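Local coordinates for DPS family dna-binding stress response protein (Thermosynechococcus elongatus, PDB 2C41) that probably binds and oxidises iron as a twelve-subunit ferritin-like shell of the Dps family, acting as an antioxidant protein in a thermophilic cyanobacterium, at residues T13-E18 with D130-L135; N21-Y26 with A78-V83; G52-A57 with Q140-F145; A63-M68 with A123-T128; T87-Q92 with I99-A104. All coordinates share one frame; numbering follows the deposited sequence.

Contact 1 of 5, residues T13-E18 with D130-L135; sequences TTLKRE and DLYTRL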
# COMPACT_ATOMS: atom_id res chain seq x y z
N THR C 13 -39.40 12.09 1.39
CA THR C 13 -39.35 13.55 1.20
C THR C 13 -38.11 14.14 1.89
O THR C 13 -37.41 14.95 1.29
CB THR C 13 -40.66 14.21 1.71
OG1 THR C 13 -41.76 13.74 0.90
CG2 THR C 13 -40.59 15.73 1.64
N THR C 14 -37.82 13.69 3.11
CA THR C 14 -36.64 14.18 3.83
C THR C 14 -35.35 13.83 3.08
O THR C 14 -34.45 14.66 3.00
CB THR C 14 -36.53 13.69 5.29
OG1 THR C 14 -36.08 12.32 5.33
CG2 THR C 14 -37.87 13.85 6.04
N LEU C 15 -35.28 12.63 2.53
CA LEU C 15 -34.05 12.20 1.84
C LEU C 15 -33.78 13.04 0.60
O LEU C 15 -32.64 13.37 0.31
CB LEU C 15 -34.08 10.71 1.49
CG LEU C 15 -33.93 9.77 2.69
CD1 LEU C 15 -34.49 8.38 2.39
CD2 LEU C 15 -32.46 9.70 3.19
N LYS C 16 -34.83 13.39 -0.13
CA LYS C 16 -34.67 14.23 -1.31
C LYS C 16 -34.13 15.61 -0.94
O LYS C 16 -33.19 16.11 -1.57
CB LYS C 16 -35.99 14.35 -2.09
CG LYS C 16 -36.43 13.05 -2.74
CD LYS C 16 -37.25 13.35 -3.99
CE LYS C 16 -38.45 12.44 -4.17
NZ LYS C 16 -38.33 11.02 -3.72
N ARG C 17 -34.71 16.21 0.10
CA ARG C 17 -34.26 17.51 0.59
C ARG C 17 -32.81 17.43 1.07
O ARG C 17 -31.99 18.29 0.73
CB ARG C 17 -35.17 18.02 1.72
CG ARG C 17 -34.68 19.32 2.37
CD ARG C 17 -35.74 19.95 3.31
NE ARG C 17 -36.56 18.95 4.01
CZ ARG C 17 -36.13 18.16 5.00
NH1 ARG C 17 -34.88 18.23 5.44
NH2 ARG C 17 -36.97 17.29 5.56
N GLU C 18 -32.51 16.40 1.87
CA GLU C 18 -31.18 16.22 2.42
C GLU C 18 -30.15 15.99 1.31
O GLU C 18 -29.06 16.57 1.33
CB GLU C 18 -31.19 15.08 3.44
CG GLU C 18 -32.00 15.39 4.72
CD GLU C 18 -31.21 16.16 5.77
OE1 GLU C 18 -30.04 16.53 5.52
OE2 GLU C 18 -31.77 16.40 6.87
N ASP C 130 -30.27 6.18 11.47
CA ASP C 130 -28.84 5.97 11.69
C ASP C 130 -27.99 6.78 10.71
O ASP C 130 -26.99 7.38 11.10
CB ASP C 130 -28.47 4.48 11.59
CG ASP C 130 -27.00 4.24 11.80
OD1 ASP C 130 -26.52 4.43 12.94
OD2 ASP C 130 -26.31 3.89 10.82
N LEU C 131 -28.40 6.80 9.45
CA LEU C 131 -27.71 7.56 8.42
C LEU C 131 -27.63 9.03 8.83
O LEU C 131 -26.54 9.61 8.84
CB LEU C 131 -28.40 7.39 7.06
CG LEU C 131 -27.80 8.13 5.86
CD1 LEU C 131 -26.33 7.77 5.66
CD2 LEU C 131 -28.61 7.84 4.60
N TYR C 132 -28.77 9.62 9.19
CA TYR C 132 -28.79 11.01 9.62
C TYR C 132 -27.96 11.24 10.88
O TYR C 132 -27.30 12.27 11.02
CB TYR C 132 -30.24 11.48 9.86
CG TYR C 132 -31.05 11.66 8.60
CD1 TYR C 132 -32.38 11.24 8.53
CD2 TYR C 132 -30.50 12.27 7.46
CE1 TYR C 132 -33.13 11.41 7.38
CE2 TYR C 132 -31.24 12.44 6.30
CZ TYR C 132 -32.56 12.02 6.27
OH TYR C 132 -33.29 12.21 5.13
N THR C 133 -28.01 10.26 11.79
CA THR C 133 -27.29 10.34 13.06
C THR C 133 -25.77 10.34 12.84
O THR C 133 -25.05 11.08 13.51
CB THR C 133 -27.70 9.21 14.00
OG1 THR C 133 -29.10 9.35 14.31
CG2 THR C 133 -26.90 9.25 15.31
N ARG C 134 -25.30 9.53 11.90
CA ARG C 134 -23.88 9.51 11.54
C ARG C 134 -23.47 10.79 10.81
O ARG C 134 -22.48 11.44 11.17
CB ARG C 134 -23.56 8.27 10.70
CG ARG C 134 -22.13 8.25 10.12
CD ARG C 134 -21.73 6.88 9.60
NE ARG C 134 -22.69 6.32 8.65
CZ ARG C 134 -22.77 6.63 7.35
NH1 ARG C 134 -23.69 6.05 6.60
NH2 ARG C 134 -21.93 7.51 6.80
N LEU C 135 -24.22 11.15 9.77
CA LEU C 135 -23.86 12.29 8.94
C LEU C 135 -23.87 13.61 9.69
O LEU C 135 -23.03 14.48 9.45
CB LEU C 135 -24.76 12.38 7.69
CG LEU C 135 -24.71 11.22 6.68
CD1 LEU C 135 -25.48 11.60 5.42
CD2 LEU C 135 -23.26 10.81 6.36
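Y132 reaches from helix 126-149 to T14, L15 and E18 of helix 6-35, across the interior of the four-helix bundle that defines the ferritin-like fold. The two segments run in broadly the same direction, 29° apart, with axes 12.7 Å from each other at closest, a gap that one long side chain spans. From CB, the tyrosine has its CG turned beside its own backbone N (chi1 -72°), and this sends the ring out toward the other helix. Nothing of segment 13-18 lies close to CB; contact begins halfway along the ring. CE2 meets the methylene of E18, whose CG approaches obliquely to 3.4 Å, and the bend of the glutamate at chi2 turns its carboxylate until the plane stands 41° from the ring. On the other side of the ring's long axis, CE1 comes within 3.7 Å of T14 OG1. CZ is touched by the L15 methyl CD2 at 3.9 Å. Helix 95-122 adds D116 beside the same ring, and L15 packs onward against R65 and S66 of helix 41-68, so all four helices share this buried core. At the tip, T14 OG1, which lies at the edge of the Y132 ring near its plane, accepts from Y132 OH over 2.8 Å and gives its own proton to V11 O one turn back.

Contact 2 of 5, residues N21-Y26 with A78-V83; sequences NAVVMY and ADYLKV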
# COMPACT_ATOMS: atom_id res chain seq x y z
N ASN C 21 -29.56 19.20 -0.50
CA ASN C 21 -28.71 20.03 0.36
C ASN C 21 -27.24 19.63 0.29
O ASN C 21 -26.37 20.49 0.28
CB ASN C 21 -29.19 20.03 1.82
CG ASN C 21 -30.44 20.87 2.03
OD1 ASN C 21 -31.10 20.76 3.08
ND2 ASN C 21 -30.78 21.70 1.06
N ALA C 22 -26.97 18.33 0.24
CA ALA C 22 -25.59 17.84 0.13
C ALA C 22 -24.95 18.32 -1.18
O ALA C 22 -23.79 18.74 -1.20
CB ALA C 22 -25.55 16.33 0.23
N VAL C 23 -25.72 18.25 -2.27
CA VAL C 23 -25.23 18.70 -3.58
C VAL C 23 -24.91 20.20 -3.57
O VAL C 23 -23.82 20.61 -3.99
CB VAL C 23 -26.25 18.38 -4.70
CG1 VAL C 23 -25.85 19.05 -6.02
CG2 VAL C 23 -26.37 16.85 -4.87
N VAL C 24 -25.84 21.02 -3.08
CA VAL C 24 -25.62 22.48 -3.03
C VAL C 24 -24.49 22.84 -2.07
O VAL C 24 -23.65 23.70 -2.38
CB VAL C 24 -26.93 23.25 -2.67
CG1 VAL C 24 -26.66 24.76 -2.46
CG2 VAL C 24 -27.95 23.03 -3.76
N MET C 25 -24.46 22.20 -0.91
CA MET C 25 -23.41 22.43 0.07
C MET C 25 -22.04 22.08 -0.51
O MET C 25 -21.06 22.80 -0.30
CB MET C 25 -23.68 21.58 1.30
CG MET C 25 -22.95 22.07 2.50
SD MET C 25 -23.62 23.67 3.02
CE MET C 25 -22.46 23.94 4.36
N TYR C 26 -21.98 20.97 -1.23
CA TYR C 26 -20.75 20.58 -1.90
C TYR C 26 -20.30 21.65 -2.91
O TYR C 26 -19.14 22.08 -2.90
CB TYR C 26 -20.90 19.22 -2.60
CG TYR C 26 -19.70 18.93 -3.47
CD1 TYR C 26 -18.46 18.67 -2.89
CD2 TYR C 26 -19.79 18.98 -4.86
CE1 TYR C 26 -17.34 18.42 -3.67
CE2 TYR C 26 -18.66 18.74 -5.65
CZ TYR C 26 -17.45 18.46 -5.03
OH TYR C 26 -16.32 18.21 -5.77
N ALA C 78 -31.83 20.06 -12.89
CA ALA C 78 -32.68 21.24 -12.68
C ALA C 78 -33.50 21.19 -11.38
O ALA C 78 -34.00 22.23 -10.93
CB ALA C 78 -33.58 21.49 -13.90
N ASP C 79 -33.64 20.00 -10.80
CA ASP C 79 -34.43 19.83 -9.58
C ASP C 79 -33.71 20.23 -8.29
O ASP C 79 -34.36 20.57 -7.31
CB ASP C 79 -34.97 18.39 -9.45
CG ASP C 79 -36.10 18.08 -10.43
OD1 ASP C 79 -36.54 16.91 -10.48
OD2 ASP C 79 -36.57 19.00 -11.14
N TYR C 80 -32.37 20.19 -8.29
CA TYR C 80 -31.62 20.37 -7.04
C TYR C 80 -31.93 21.69 -6.33
O TYR C 80 -32.21 21.69 -5.14
CB TYR C 80 -30.12 20.22 -7.26
CG TYR C 80 -29.70 18.77 -7.45
CD1 TYR C 80 -29.84 17.85 -6.41
CD2 TYR C 80 -29.16 18.34 -8.66
CE1 TYR C 80 -29.46 16.51 -6.58
CE2 TYR C 80 -28.77 17.00 -8.84
CZ TYR C 80 -28.92 16.10 -7.79
OH TYR C 80 -28.54 14.79 -7.96
N LEU C 81 -31.90 22.78 -7.08
CA LEU C 81 -32.16 24.10 -6.49
C LEU C 81 -33.63 24.33 -6.14
O LEU C 81 -33.96 25.25 -5.39
CB LEU C 81 -31.62 25.20 -7.40
CG LEU C 81 -30.09 25.25 -7.53
CD1 LEU C 81 -29.68 26.40 -8.41
CD2 LEU C 81 -29.42 25.38 -6.18
N LYS C 82 -34.51 23.49 -6.68
CA LYS C 82 -35.94 23.54 -6.37
C LYS C 82 -36.26 22.85 -5.05
O LYS C 82 -37.27 23.17 -4.41
CB LYS C 82 -36.76 22.91 -7.48
CG LYS C 82 -36.69 23.63 -8.81
CD LYS C 82 -37.70 23.04 -9.78
CE LYS C 82 -37.74 23.84 -11.08
NZ LYS C 82 -36.53 23.58 -11.92
N VAL C 83 -35.41 21.90 -4.66
CA VAL C 83 -35.67 21.01 -3.54
C VAL C 83 -34.80 21.40 -2.33
O VAL C 83 -35.22 21.26 -1.18
CB VAL C 83 -35.42 19.53 -3.97
CG1 VAL C 83 -35.52 18.57 -2.80
CG2 VAL C 83 -36.42 19.13 -5.07
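V23 and V24, which face Y80 and L81, ride on a turn of helix 6-35 held by the 2.8 Å bond from M25 N to N21 O. What passes between the segments is apolar. V23 lies over one face of the Y80 ring: its methyl CG1 sits above the centre, 4.2 Å from the centroid and only 11° off the normal, a CH-pi contact. The second methyl has slipped toward the rim, CG2 being 3.5 Å from Y80 CE1. Because V23 holds CG1 anti to its backbone N (chi1 170°), both methyls can bear on the ring together. Y80 belongs to the short helix 80-83, set in the long connection between helices 41-68 and 95-122; a small helix at this place is a hallmark of Dps subunits among ferritin-like bundles. One residue on, L81 CD2 meets V24 CG2 at 3.7 Å, the two side chains crossing nearly at right angles. Replacing Y80 by an alanine would probably leave both V23 methyls without their aromatic partner and open a gap between the short helix and helix 6-35. W34 of a neighbouring subunit packs on Y80 too, while L81 meets A78 of that subunit and A78 meets its L81.

Contact 3 of 5, residues G52-A57 with Q140-F145; sequences GSEVFA and QKHRWF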
# COMPACT_ATOMS: atom_id res chain seq x y z
N GLY C 52 -15.50 19.92 1.97
CA GLY C 52 -16.26 19.69 0.74
C GLY C 52 -16.30 18.23 0.34
O GLY C 52 -17.34 17.72 -0.07
N SER C 53 -15.16 17.55 0.46
CA SER C 53 -15.08 16.11 0.13
C SER C 53 -15.93 15.24 1.04
O SER C 53 -16.49 14.24 0.59
CB SER C 53 -13.63 15.63 0.16
OG SER C 53 -12.94 16.12 -0.98
N GLU C 54 -16.00 15.61 2.32
CA GLU C 54 -16.82 14.88 3.27
C GLU C 54 -18.31 15.07 3.01
O GLU C 54 -19.08 14.12 3.08
CB GLU C 54 -16.46 15.26 4.70
CG GLU C 54 -15.09 14.72 5.10
CD GLU C 54 -14.80 14.89 6.57
OE1 GLU C 54 -14.48 13.88 7.23
OE2 GLU C 54 -14.91 16.03 7.07
N VAL C 55 -18.70 16.29 2.66
CA VAL C 55 -20.08 16.55 2.24
C VAL C 55 -20.38 15.81 0.93
O VAL C 55 -21.43 15.19 0.79
CB VAL C 55 -20.36 18.06 2.06
CG1 VAL C 55 -21.72 18.28 1.42
CG2 VAL C 55 -20.28 18.78 3.42
N PHE C 56 -19.43 15.83 -0.00
CA PHE C 56 -19.58 15.15 -1.28
C PHE C 56 -20.01 13.69 -1.12
O PHE C 56 -20.94 13.24 -1.80
CB PHE C 56 -18.27 15.17 -2.09
CG PHE C 56 -18.33 14.34 -3.33
CD1 PHE C 56 -17.80 13.05 -3.35
CD2 PHE C 56 -18.95 14.82 -4.48
CE1 PHE C 56 -17.86 12.26 -4.50
CE2 PHE C 56 -19.02 14.04 -5.64
CZ PHE C 56 -18.47 12.76 -5.64
N ALA C 57 -19.33 12.98 -0.22
CA ALA C 57 -19.57 11.55 0.01
C ALA C 57 -21.01 11.28 0.43
O ALA C 57 -21.54 10.20 0.20
CB ALA C 57 -18.61 11.03 1.07
N GLN C 140 -21.42 18.69 12.31
CA GLN C 140 -21.06 19.32 13.58
C GLN C 140 -19.55 19.58 13.66
O GLN C 140 -19.12 20.62 14.19
CB GLN C 140 -21.57 18.51 14.76
CG GLN C 140 -23.10 18.59 14.85
CD GLN C 140 -23.73 17.54 15.74
OE1 GLN C 140 -23.25 16.41 15.87
NE2 GLN C 140 -24.86 17.92 16.36
N LYS C 141 -18.75 18.67 13.11
CA LYS C 141 -17.29 18.86 13.05
C LYS C 141 -16.95 20.06 12.16
O LYS C 141 -16.17 20.93 12.55
CB LYS C 141 -16.58 17.61 12.54
CG LYS C 141 -15.05 17.78 12.47
CD LYS C 141 -14.35 16.55 11.88
CE LYS C 141 -14.64 16.40 10.38
NZ LYS C 141 -13.69 15.46 9.72
N HIS C 142 -17.56 20.10 10.98
CA HIS C 142 -17.34 21.17 10.02
C HIS C 142 -17.68 22.53 10.61
O HIS C 142 -16.94 23.50 10.45
CB HIS C 142 -18.17 20.94 8.76
CG HIS C 142 -17.73 19.77 7.94
ND1 HIS C 142 -18.44 19.31 6.85
CD2 HIS C 142 -16.64 18.97 8.04
CE1 HIS C 142 -17.82 18.27 6.32
NE2 HIS C 142 -16.72 18.04 7.02
N ARG C 143 -18.82 22.60 11.29
CA ARG C 143 -19.29 23.83 11.93
C ARG C 143 -18.29 24.31 12.98
O ARG C 143 -17.97 25.50 13.05
CB ARG C 143 -20.67 23.60 12.55
CG ARG C 143 -21.18 24.78 13.37
CD ARG C 143 -22.49 24.44 14.07
NE ARG C 143 -22.86 25.50 14.99
CZ ARG C 143 -22.44 25.61 16.25
NH1 ARG C 143 -22.84 26.64 17.00
NH2 ARG C 143 -21.62 24.69 16.77
N TRP C 144 -17.81 23.39 13.81
CA TRP C 144 -16.81 23.72 14.82
C TRP C 144 -15.53 24.31 14.19
O TRP C 144 -15.09 25.39 14.59
CB TRP C 144 -16.52 22.50 15.71
CG TRP C 144 -15.20 22.55 16.40
CD1 TRP C 144 -14.69 23.58 17.15
CD2 TRP C 144 -14.22 21.52 16.41
NE1 TRP C 144 -13.43 23.25 17.61
CE2 TRP C 144 -13.12 21.98 17.17
CE3 TRP C 144 -14.15 20.24 15.83
CZ2 TRP C 144 -11.97 21.22 17.37
CZ3 TRP C 144 -13.01 19.47 16.03
CH2 TRP C 144 -11.93 19.97 16.80
N PHE C 145 -14.96 23.61 13.20
CA PHE C 145 -13.77 24.10 12.48
C PHE C 145 -13.97 25.52 11.95
O PHE C 145 -13.14 26.41 12.16
CB PHE C 145 -13.43 23.17 11.30
CG PHE C 145 -12.40 22.11 11.64
CD1 PHE C 145 -12.69 21.11 12.57
CD2 PHE C 145 -11.17 22.09 10.99
CE1 PHE C 145 -11.74 20.13 12.87
CE2 PHE C 145 -10.21 21.10 11.28
CZ PHE C 145 -10.50 20.12 12.22
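Antiparallel neighbours in a ferritin-like four-helix bundle, helices 41-68 and 126-149, are joined here through E54, V55, K141 and H142. The short segments stand 160° apart in direction, and their axes approach to 11.3 Å. E54 runs extended beyond CG, which carries its carboxylate across that space. There OE2 is gripped twice. H142 NE2 donates to it over 2.7 Å with an N-H...O angle of 162°; the oxygen lies in the imidazole plane, yet the ring comes to the anti side of OE2, tilted out of a carboxylate plane turned 44° from its own. K141 NZ, at 3.0 Å from E54 OE2, takes the syn lone pair instead, forming a salt bridge, and also makes a weak bond to OE1. The imidazole is steadied along its edge: E54 CB lies in its plane, and V55 CG2 comes to 3.8 Å from H142 CE1. Two donors, one of them cationic, would be expected to favour the ionised carboxylate. A leucine in place of E54 is likely to leave H142 NE2 and the K141 ammonium group without their shared acceptor, setting the lysine tip free to swing. Y29 of helix 6-35 and H106 of helix 95-122 also touch H142. The arrangement is a hydrogen bond from a buried histidine to a carboxylate shared with a lysine, tying an antiparallel helix pair of the ferritin-like bundle.

Contact 4 of 5, residues A63-M68 with A123-T128; sequences AERSLM and AGDIGT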
# COMPACT_ATOMS: atom_id res chain seq x y z
N ALA C 63 -28.79 9.68 -1.69
CA ALA C 63 -29.50 9.32 -2.91
C ALA C 63 -29.86 7.85 -2.93
O ALA C 63 -31.01 7.48 -3.16
CB ALA C 63 -28.66 9.68 -4.13
N GLU C 64 -28.88 6.99 -2.64
CA GLU C 64 -29.13 5.55 -2.70
C GLU C 64 -30.03 5.06 -1.56
O GLU C 64 -30.73 4.05 -1.71
CB GLU C 64 -27.82 4.77 -2.82
CG GLU C 64 -27.05 5.20 -4.08
CD GLU C 64 -26.14 4.13 -4.64
OE1 GLU C 64 -25.62 3.30 -3.85
OE2 GLU C 64 -25.95 4.15 -5.87
N ARG C 65 -30.07 5.80 -0.45
CA ARG C 65 -31.02 5.48 0.63
C ARG C 65 -32.46 5.50 0.10
O ARG C 65 -33.25 4.61 0.44
CB ARG C 65 -30.86 6.42 1.83
CG ARG C 65 -31.64 5.96 3.08
CD ARG C 65 -31.03 4.69 3.73
NE ARG C 65 -31.96 4.07 4.68
CZ ARG C 65 -31.94 2.79 5.03
NH1 ARG C 65 -32.84 2.31 5.88
NH2 ARG C 65 -31.02 1.97 4.51
N SER C 66 -32.78 6.48 -0.74
CA SER C 66 -34.11 6.55 -1.36
C SER C 66 -34.42 5.29 -2.17
O SER C 66 -35.52 4.73 -2.08
CB SER C 66 -34.25 7.79 -2.24
OG SER C 66 -34.29 8.96 -1.44
N LEU C 67 -33.45 4.84 -2.97
CA LEU C 67 -33.59 3.61 -3.75
C LEU C 67 -33.80 2.37 -2.88
O LEU C 67 -34.59 1.49 -3.21
CB LEU C 67 -32.37 3.38 -4.65
CG LEU C 67 -32.14 4.14 -5.97
CD1 LEU C 67 -33.41 4.44 -6.75
CD2 LEU C 67 -31.34 5.38 -5.75
N MET C 68 -33.09 2.32 -1.75
CA MET C 68 -33.20 1.19 -0.82
C MET C 68 -34.56 1.12 -0.13
O MET C 68 -34.95 0.07 0.42
CB MET C 68 -32.08 1.23 0.21
CG MET C 68 -30.72 0.97 -0.39
SD MET C 68 -29.38 1.22 0.80
CE MET C 68 -28.30 2.17 -0.21
N ALA C 123 -41.14 6.50 11.89
CA ALA C 123 -41.52 5.59 10.80
C ALA C 123 -41.01 4.16 11.01
O ALA C 123 -41.33 3.26 10.22
CB ALA C 123 -41.02 6.13 9.46
N GLY C 124 -40.21 3.97 12.05
CA GLY C 124 -39.58 2.68 12.32
C GLY C 124 -38.39 2.41 11.41
O GLY C 124 -37.88 1.29 11.36
N ASP C 125 -37.95 3.44 10.68
CA ASP C 125 -36.85 3.32 9.72
C ASP C 125 -35.52 3.54 10.42
O ASP C 125 -34.91 4.61 10.33
CB ASP C 125 -37.04 4.31 8.56
CG ASP C 125 -36.02 4.12 7.44
OD1 ASP C 125 -35.05 3.33 7.59
OD2 ASP C 125 -36.19 4.78 6.40
N ILE C 126 -35.06 2.51 11.13
CA ILE C 126 -33.85 2.61 11.94
C ILE C 126 -32.60 2.91 11.10
O ILE C 126 -31.70 3.62 11.55
CB ILE C 126 -33.63 1.36 12.88
CG1 ILE C 126 -33.41 0.08 12.06
CG2 ILE C 126 -34.81 1.22 13.87
CD1 ILE C 126 -33.14 -1.17 12.89
N GLY C 127 -32.56 2.38 9.88
CA GLY C 127 -31.43 2.62 8.98
C GLY C 127 -31.29 4.08 8.59
O GLY C 127 -30.20 4.64 8.65
N THR C 128 -32.39 4.70 8.19
CA THR C 128 -32.37 6.10 7.79
C THR C 128 -32.09 7.02 8.98
O THR C 128 -31.35 7.99 8.85
CB THR C 128 -33.67 6.51 7.09
OG1 THR C 128 -33.81 5.73 5.90
CG2 THR C 128 -33.65 7.99 6.73
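R65 directs its guanidinium edge-on at D125 and T128, the N-cap and first turn of helix 126-149, near one end of the ferritin-like bundle. Its chain, bent at chi2 (70°), brings NE and NH1 to bear on one polar edge. NE points almost straight at T128 OG1, 2.8 Å away with an N-H...O angle of 177°. NH1 donates to D125 OD1 at 3.0 Å, a salt bridge that uses the syn lone pair; both acceptors lie in the guanidinium plane, although the carboxylate itself is rotated 38° from it. G127 passes over a face of the same group, with CA 3.4 Å from R65 NH1, and glycine leaves room for this approach. G124 ends the preceding helix in a Schellman motif, its positive phi turning the chain so that D125 can cap the next. The aspartate then works in two directions, since OD1 also caps the helix by accepting from T128 N, here from above the carboxylate plane. R65 NH2 goes on to Q140 of a neighbouring subunit, so the arginine also links two chains. T128 OG1, while accepting from R65 NE, hands its own proton to D125 OD2 at 2.6 Å.

Contact 5 of 5, residues T87-Q92 with I99-A104; sequences TPSSGQ and IEEAIA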
# COMPACT_ATOMS: atom_id res chain seq x y z
N THR C 87 -28.86 27.66 1.35
CA THR C 87 -28.68 28.78 0.44
C THR C 87 -27.56 28.49 -0.57
O THR C 87 -26.41 28.26 -0.16
CB THR C 87 -28.33 30.09 1.20
OG1 THR C 87 -29.42 30.44 2.06
CG2 THR C 87 -28.08 31.22 0.23
N PRO C 88 -27.89 28.49 -1.88
CA PRO C 88 -26.79 28.38 -2.84
C PRO C 88 -26.01 29.69 -2.83
O PRO C 88 -26.60 30.78 -2.80
CB PRO C 88 -27.51 28.16 -4.18
CG PRO C 88 -28.85 28.80 -4.00
CD PRO C 88 -29.20 28.60 -2.54
N SER C 89 -24.68 29.60 -2.81
CA SER C 89 -23.85 30.78 -2.68
C SER C 89 -24.02 31.69 -3.89
O SER C 89 -24.09 31.20 -5.01
CB SER C 89 -22.38 30.39 -2.53
OG SER C 89 -21.61 31.50 -2.10
N SER C 90 -24.07 32.99 -3.64
CA SER C 90 -24.30 33.97 -4.69
C SER C 90 -23.36 35.17 -4.54
O SER C 90 -23.22 35.73 -3.44
CB SER C 90 -25.76 34.42 -4.66
OG SER C 90 -26.04 35.35 -5.69
N GLY C 91 -22.71 35.54 -5.63
CA GLY C 91 -21.92 36.78 -5.70
C GLY C 91 -20.54 36.71 -5.09
O GLY C 91 -20.13 35.69 -4.53
N GLN C 92 -19.81 37.81 -5.22
CA GLN C 92 -18.46 37.91 -4.68
C GLN C 92 -18.52 38.03 -3.16
O GLN C 92 -19.28 38.83 -2.62
CB GLN C 92 -17.73 39.12 -5.29
CG GLN C 92 -17.68 39.13 -6.82
CD GLN C 92 -16.60 38.23 -7.40
OE1 GLN C 92 -15.48 38.16 -6.89
NE2 GLN C 92 -16.93 37.56 -8.50
N ILE C 99 -17.06 31.77 5.15
CA ILE C 99 -17.08 30.99 6.39
C ILE C 99 -18.42 31.16 7.14
O ILE C 99 -19.01 30.17 7.58
CB ILE C 99 -15.86 31.30 7.28
CG1 ILE C 99 -14.57 30.88 6.54
CG2 ILE C 99 -15.96 30.58 8.63
CD1 ILE C 99 -13.28 31.19 7.30
N GLU C 100 -18.89 32.40 7.25
CA GLU C 100 -20.17 32.68 7.90
C GLU C 100 -21.34 32.00 7.16
O GLU C 100 -22.23 31.43 7.79
CB GLU C 100 -20.39 34.19 8.01
CG GLU C 100 -19.32 34.89 8.86
CD GLU C 100 -19.71 35.08 10.32
OE1 GLU C 100 -20.51 34.26 10.84
OE2 GLU C 100 -19.20 36.03 10.95
N GLU C 101 -21.31 32.07 5.83
CA GLU C 101 -22.32 31.41 4.99
C GLU C 101 -22.30 29.90 5.21
O GLU C 101 -23.36 29.28 5.39
CB GLU C 101 -22.07 31.73 3.51
CG GLU C 101 -23.12 31.18 2.57
CD GLU C 101 -22.91 31.67 1.15
OE1 GLU C 101 -23.65 32.59 0.74
OE2 GLU C 101 -22.00 31.17 0.46
N ALA C 102 -21.11 29.32 5.20
CA ALA C 102 -20.94 27.87 5.43
C ALA C 102 -21.51 27.46 6.78
O ALA C 102 -22.25 26.47 6.86
CB ALA C 102 -19.46 27.47 5.32
N ILE C 103 -21.19 28.22 7.82
CA ILE C 103 -21.69 27.92 9.17
C ILE C 103 -23.22 27.93 9.19
O ILE C 103 -23.84 26.98 9.69
CB ILE C 103 -21.15 28.92 10.20
CG1 ILE C 103 -19.66 28.67 10.43
CG2 ILE C 103 -21.90 28.77 11.53
CD1 ILE C 103 -18.93 29.85 11.05
N ALA C 104 -23.82 28.98 8.64
CA ALA C 104 -25.28 29.11 8.61
C ALA C 104 -25.92 27.91 7.90
O ALA C 104 -26.90 27.35 8.39
CB ALA C 104 -25.69 30.42 7.94
O HOH W 1 -24.40 34.26 -1.07
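Loop 87-92 meets helix 95-122 through S89 and E101. Just before the serine, P88 packs on V24 of helix 6-35 and on P77 of a neighbouring subunit. S89 makes the direct bond. With OG anti to the backbone N (chi1 -167°), its hydroxyl donates to E101 OE2 over 2.6 Å, on the syn lone pair; S89 CB follows to within 3.1 Å of the same oxygen. E101 reaches out to meet it, extended beyond CG. Y32 of helix 6-35 also bonds to OE2, while K31 NZ of that helix bonds to S89 OG. At S90 the backbone takes over. Its N lies too far from the carboxylate for a direct bond and donates to a water at 2.9 Å, which in turn donates to E101 OE1 at 2.6 Å. G91, at a positive phi, bonds through its O to K31 and through its N to D76 of the same neighbouring subunit; Q92 NE2 bonds to Q72 of that subunit. Both oxygens of E101 are thus engaged, one directly and one through water, which probably limits the rotation of the carboxylate. With hydroxyls and water donating and a lysine just beyond S89, the group is probably ionised, a carboxylate that holds the irregular loop against the bundle by accepting hydrogen bonds.

The five contacts join the four long helices to one another and to the short helix 80-83 and loop 87-92. Contacts 1 and 4, with centres 8 Å apart, form a continuous patch: L15 CB lies 3.4 Å from S66 OG, and L131 packs on R65. Contact 3 joins the same two helices as contact 4, about 22 Å away between centres. Contact 2 touches contact 3, with A22 O 3.4 Å from V55 CG1, and contact 5, where V24 CG1 meets P88 CA at 3.6 Å. Contacts 4 and 5, centres about 29 Å apart, both reach the subunit that contact 2 touches. Dps proteins generally hold their iron-oxidising centres at intersubunit interfaces; no metal site is identified among these contacts.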